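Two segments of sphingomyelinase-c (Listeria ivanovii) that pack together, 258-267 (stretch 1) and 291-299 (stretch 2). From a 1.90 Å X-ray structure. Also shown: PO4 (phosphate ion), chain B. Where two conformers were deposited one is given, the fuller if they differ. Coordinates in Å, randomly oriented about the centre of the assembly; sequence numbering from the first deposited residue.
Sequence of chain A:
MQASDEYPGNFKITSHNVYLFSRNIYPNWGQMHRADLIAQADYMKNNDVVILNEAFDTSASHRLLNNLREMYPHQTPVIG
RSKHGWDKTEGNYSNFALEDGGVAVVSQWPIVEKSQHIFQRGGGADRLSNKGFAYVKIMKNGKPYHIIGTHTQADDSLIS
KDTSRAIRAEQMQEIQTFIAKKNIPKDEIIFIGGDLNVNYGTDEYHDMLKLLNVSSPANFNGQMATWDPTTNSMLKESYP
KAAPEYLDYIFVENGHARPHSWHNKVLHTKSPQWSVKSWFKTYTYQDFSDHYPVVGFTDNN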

# COMPACT_ATOMS: atom_id res chain seq x y z
N ARG A 258 -1.60 17.28 13.05
CA ARG A 258 -1.50 15.98 13.70
C ARG A 258 -2.65 15.75 14.66
O ARG A 258 -3.14 16.68 15.26
CB ARG A 258 -0.15 15.85 14.44
CG ARG A 258 1.06 15.73 13.44
CD ARG A 258 2.41 15.47 14.09
NE ARG A 258 3.33 16.60 13.98
CZ ARG A 258 4.54 16.63 14.53
NH1 ARG A 258 4.98 15.59 15.21
NH2 ARG A 258 5.32 17.69 14.37
N PRO A 259 -3.10 14.49 14.78
CA PRO A 259 -4.02 14.11 15.86
C PRO A 259 -3.32 14.03 17.22
O PRO A 259 -2.09 14.08 17.28
CB PRO A 259 -4.45 12.70 15.47
CG PRO A 259 -3.31 12.17 14.63
CD PRO A 259 -2.79 13.35 13.88
N HIS A 260 -4.10 13.90 18.29
CA HIS A 260 -3.57 13.70 19.64
C HIS A 260 -2.89 12.36 19.70
O HIS A 260 -1.87 12.19 20.36
CB HIS A 260 -4.71 13.74 20.68
CG HIS A 260 -5.32 15.09 20.87
ND1 HIS A 260 -5.30 15.74 22.09
CD2 HIS A 260 -5.95 15.92 20.01
CE1 HIS A 260 -5.91 16.91 21.97
NE2 HIS A 260 -6.30 17.05 20.71
N SER A 261 -3.44 11.40 18.97
CA SER A 261 -3.02 10.02 19.04
C SER A 261 -3.19 9.41 17.62
O SER A 261 -4.28 9.48 17.08
CB SER A 261 -3.94 9.33 20.03
OG SER A 261 -3.42 8.10 20.46
N TRP A 262 -2.14 8.85 17.04
CA TRP A 262 -2.24 8.07 15.78
C TRP A 262 -1.63 6.68 15.95
O TRP A 262 -0.52 6.54 16.52
CB TRP A 262 -1.56 8.80 14.64
CG TRP A 262 -1.58 8.07 13.34
CD1 TRP A 262 -0.52 7.45 12.72
CD2 TRP A 262 -2.70 7.90 12.46
NE1 TRP A 262 -0.91 6.93 11.52
CE2 TRP A 262 -2.25 7.17 11.33
CE3 TRP A 262 -4.06 8.29 12.52
CZ2 TRP A 262 -3.10 6.81 10.28
CZ3 TRP A 262 -4.90 7.95 11.48
CH2 TRP A 262 -4.42 7.21 10.37
N HIS A 263 -2.38 5.67 15.52
CA HIS A 263 -2.08 4.26 15.77
C HIS A 263 -2.08 3.51 14.44
O HIS A 263 -2.69 3.98 13.48
CB HIS A 263 -3.14 3.66 16.69
CG HIS A 263 -3.22 4.35 18.02
ND1 HIS A 263 -2.42 4.00 19.08
CD2 HIS A 263 -3.96 5.40 18.43
CE1 HIS A 263 -2.68 4.79 20.11
NE2 HIS A 263 -3.61 5.65 19.74
N ASN A 264 -1.39 2.36 14.43
CA ASN A 264 -1.49 1.34 13.38
C ASN A 264 -1.80 0.03 14.07
O ASN A 264 -1.27 -0.24 15.13
CB ASN A 264 -0.16 1.15 12.62
CG ASN A 264 0.07 2.19 11.56
OD1 ASN A 264 0.99 2.06 10.75
ND2 ASN A 264 -0.75 3.24 11.56
N LYS A 265 -2.65 -0.79 13.46
CA LYS A 265 -2.91 -2.15 13.90
C LYS A 265 -2.85 -3.08 12.69
O LYS A 265 -3.48 -2.82 11.67
CB LYS A 265 -4.32 -2.26 14.55
CG LYS A 265 -4.60 -3.68 15.06
CD LYS A 265 -5.67 -3.79 16.12
CE LYS A 265 -5.51 -5.10 16.91
N VAL A 266 -2.09 -4.17 12.84
CA VAL A 266 -2.00 -5.21 11.83
C VAL A 266 -3.17 -6.16 12.05
O VAL A 266 -3.40 -6.63 13.18
CB VAL A 266 -0.67 -6.01 11.96
CG1 VAL A 266 -0.57 -7.10 10.88
CG2 VAL A 266 0.52 -5.08 11.89
N LEU A 267 -3.93 -6.42 10.99
CA LEU A 267 -5.05 -7.35 11.04
C LEU A 267 -4.66 -8.72 10.49
O LEU A 267 -4.30 -8.85 9.31
CB LEU A 267 -6.24 -6.77 10.27
CG LEU A 267 -6.54 -5.29 10.57
CD1 LEU A 267 -7.52 -4.74 9.53
CD2 LEU A 267 -7.07 -5.10 12.02
N HIS A 291 0.51 -10.38 2.33
CA HIS A 291 0.71 -9.35 3.37
C HIS A 291 -0.58 -9.26 4.17
O HIS A 291 -1.66 -9.45 3.61
CB HIS A 291 0.97 -7.95 2.79
CG HIS A 291 2.32 -7.77 2.18
ND1 HIS A 291 3.28 -6.95 2.74
CD2 HIS A 291 2.88 -8.29 1.05
CE1 HIS A 291 4.38 -6.98 2.00
NE2 HIS A 291 4.16 -7.78 0.96
N TYR A 292 -0.46 -8.91 5.45
CA TYR A 292 -1.63 -8.56 6.24
C TYR A 292 -1.97 -7.09 6.05
O TYR A 292 -1.07 -6.28 5.83
CB TYR A 292 -1.45 -8.88 7.72
CG TYR A 292 -1.22 -10.33 7.99
CD1 TYR A 292 -0.08 -10.77 8.70
CD2 TYR A 292 -2.13 -11.27 7.54
CE1 TYR A 292 0.12 -12.15 8.95
CE2 TYR A 292 -1.93 -12.65 7.77
CZ TYR A 292 -0.82 -13.08 8.46
OH TYR A 292 -0.68 -14.44 8.67
N PRO A 293 -3.28 -6.75 6.09
CA PRO A 293 -3.71 -5.35 6.01
C PRO A 293 -3.32 -4.60 7.29
O PRO A 293 -3.12 -5.22 8.34
CB PRO A 293 -5.24 -5.43 5.91
CG PRO A 293 -5.60 -6.88 5.98
CD PRO A 293 -4.41 -7.69 6.27
N VAL A 294 -3.17 -3.29 7.18
CA VAL A 294 -2.86 -2.45 8.34
C VAL A 294 -3.95 -1.37 8.41
O VAL A 294 -4.33 -0.82 7.40
CB VAL A 294 -1.41 -1.84 8.29
CG1 VAL A 294 -1.24 -0.71 9.30
CG2 VAL A 294 -0.34 -2.93 8.52
N VAL A 295 -4.46 -1.12 9.60
CA VAL A 295 -5.43 -0.01 9.80
C VAL A 295 -4.78 1.14 10.58
O VAL A 295 -4.07 0.91 11.57
CB VAL A 295 -6.82 -0.52 10.39
CG1 VAL A 295 -6.64 -1.24 11.73
CG2 VAL A 295 -7.88 0.63 10.43
N GLY A 296 -4.94 2.35 10.07
CA GLY A 296 -4.43 3.56 10.71
C GLY A 296 -5.66 4.30 11.25
O GLY A 296 -6.66 4.47 10.54
N PHE A 297 -5.60 4.73 12.50
CA PHE A 297 -6.75 5.38 13.14
C PHE A 297 -6.30 6.30 14.27
O PHE A 297 -5.27 6.07 14.90
CB PHE A 297 -7.74 4.32 13.65
CG PHE A 297 -7.17 3.43 14.71
CD1 PHE A 297 -7.27 3.77 16.06
CD2 PHE A 297 -6.52 2.25 14.37
CE1 PHE A 297 -6.76 2.95 17.03
CE2 PHE A 297 -5.98 1.43 15.33
CZ PHE A 297 -6.10 1.78 16.68
N THR A 298 -7.09 7.35 14.51
CA THR A 298 -6.84 8.28 15.63
C THR A 298 -7.50 7.72 16.90
O THR A 298 -8.50 7.00 16.82
CB THR A 298 -7.46 9.61 15.33
OG1 THR A 298 -8.86 9.41 15.11
CG2 THR A 298 -6.83 10.22 14.07
N ASP A 299 -6.99 8.02 18.08
CA ASP A 299 -7.69 7.43 19.22
C ASP A 299 -8.80 8.29 19.83
O ASP A 299 -9.87 7.76 20.16
CB ASP A 299 -6.76 6.91 20.28
CG ASP A 299 -7.22 5.59 20.84
OD1 ASP A 299 -7.08 4.57 20.13
OD2 ASP A 299 -7.74 5.57 22.00
P PO4 B . 6.55 -8.76 -2.14
O1 PO4 B . 7.05 -10.19 -2.10
O2 PO4 B . 5.28 -8.63 -1.35
O3 PO4 B . 7.57 -7.84 -1.48
O4 PO4 B . 6.32 -8.38 -3.59

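Strands 262-266 and 294-298 lie side by side as an antiparallel pair: their N-to-C directions differ by 159°, their axes approach to 4.6 Å, and together the two stretches bury 783 Å². Stretch 1 begins loosely. Arg258 makes no contact, and the first to touch is Pro259, whose CB lies 3.7 Å from Thr298 CG2, a nonpolar contact ahead of the strand.

Ser261 opens the backbone ladder. Its O accepts a hydrogen bond from Asp299 N at 3.2 Å, the N-H...O angle of 144° indicating a bent bond. The same Ser261 O lies 3.2 Å from Thr298 CA, a CA-H...O contact. Ser261 OG also hydrogen-bonds His263 NE2 at 2.6 Å, linking two residues of the same stretch.

Trp262 faces Thr298 in a non-hydrogen-bonded pair, with CA atoms 4.6 Å apart. Its indole reaches past this partner along the sheet: Trp262 CH2 comes within 3.3 Å of Gly296 C, and Phe297 N sits over one ring face, 3.4 Å from Trp262 CZ3. The absence of a side chain at Gly296 makes room for this, since an ideal CB there would fall 2.5 Å from Trp262 CZ2, a clash.

His263 and Phe297 form a hydrogen-bonded pair through two reciprocal links, His263 N to Phe297 O at 3.0 Å and Phe297 N to His263 O at 3.2 Å. Their side chains share the other face with Lys265 and Val295. The rings are near parallel (19°) but slid apart, with centroids 5.3 Å from each other, so overlap is slight. The closer fit is CH-pi: His263 CB stands 3.8 Å from the centroid of the Phe297 ring, 22° off its normal.

Asn264 returns to the tryptophan's face, opposite Gly296. Asn264 ND2 donates to His263 O at 2.8 Å, so that carbonyl, already accepting from Phe297 N, serves two donors.

Lys265 repeats the reciprocal pattern with Val295: Lys265 N to Val295 O and Val295 N to Lys265 O are both 2.9 Å, the latter nearly straight at 171°. Its NZ is not modelled, but its aliphatic base still packs, with Lys265 CB 3.8 Å from Val295 CG1 and 4.1 Å from Phe297 CE2, at the ring edge.

Val266, buried, contributes apolar contacts: Val266 CG1 meets Tyr292 CB at 3.7 Å, and Val266 CG2 meets Val294 CG2 at 4.1 Å. Leu267 N then closes the ladder on Pro293 O at 3.0 Å and 173°, while Leu267 CD2 packs 3.9 Å from Val295 CG1.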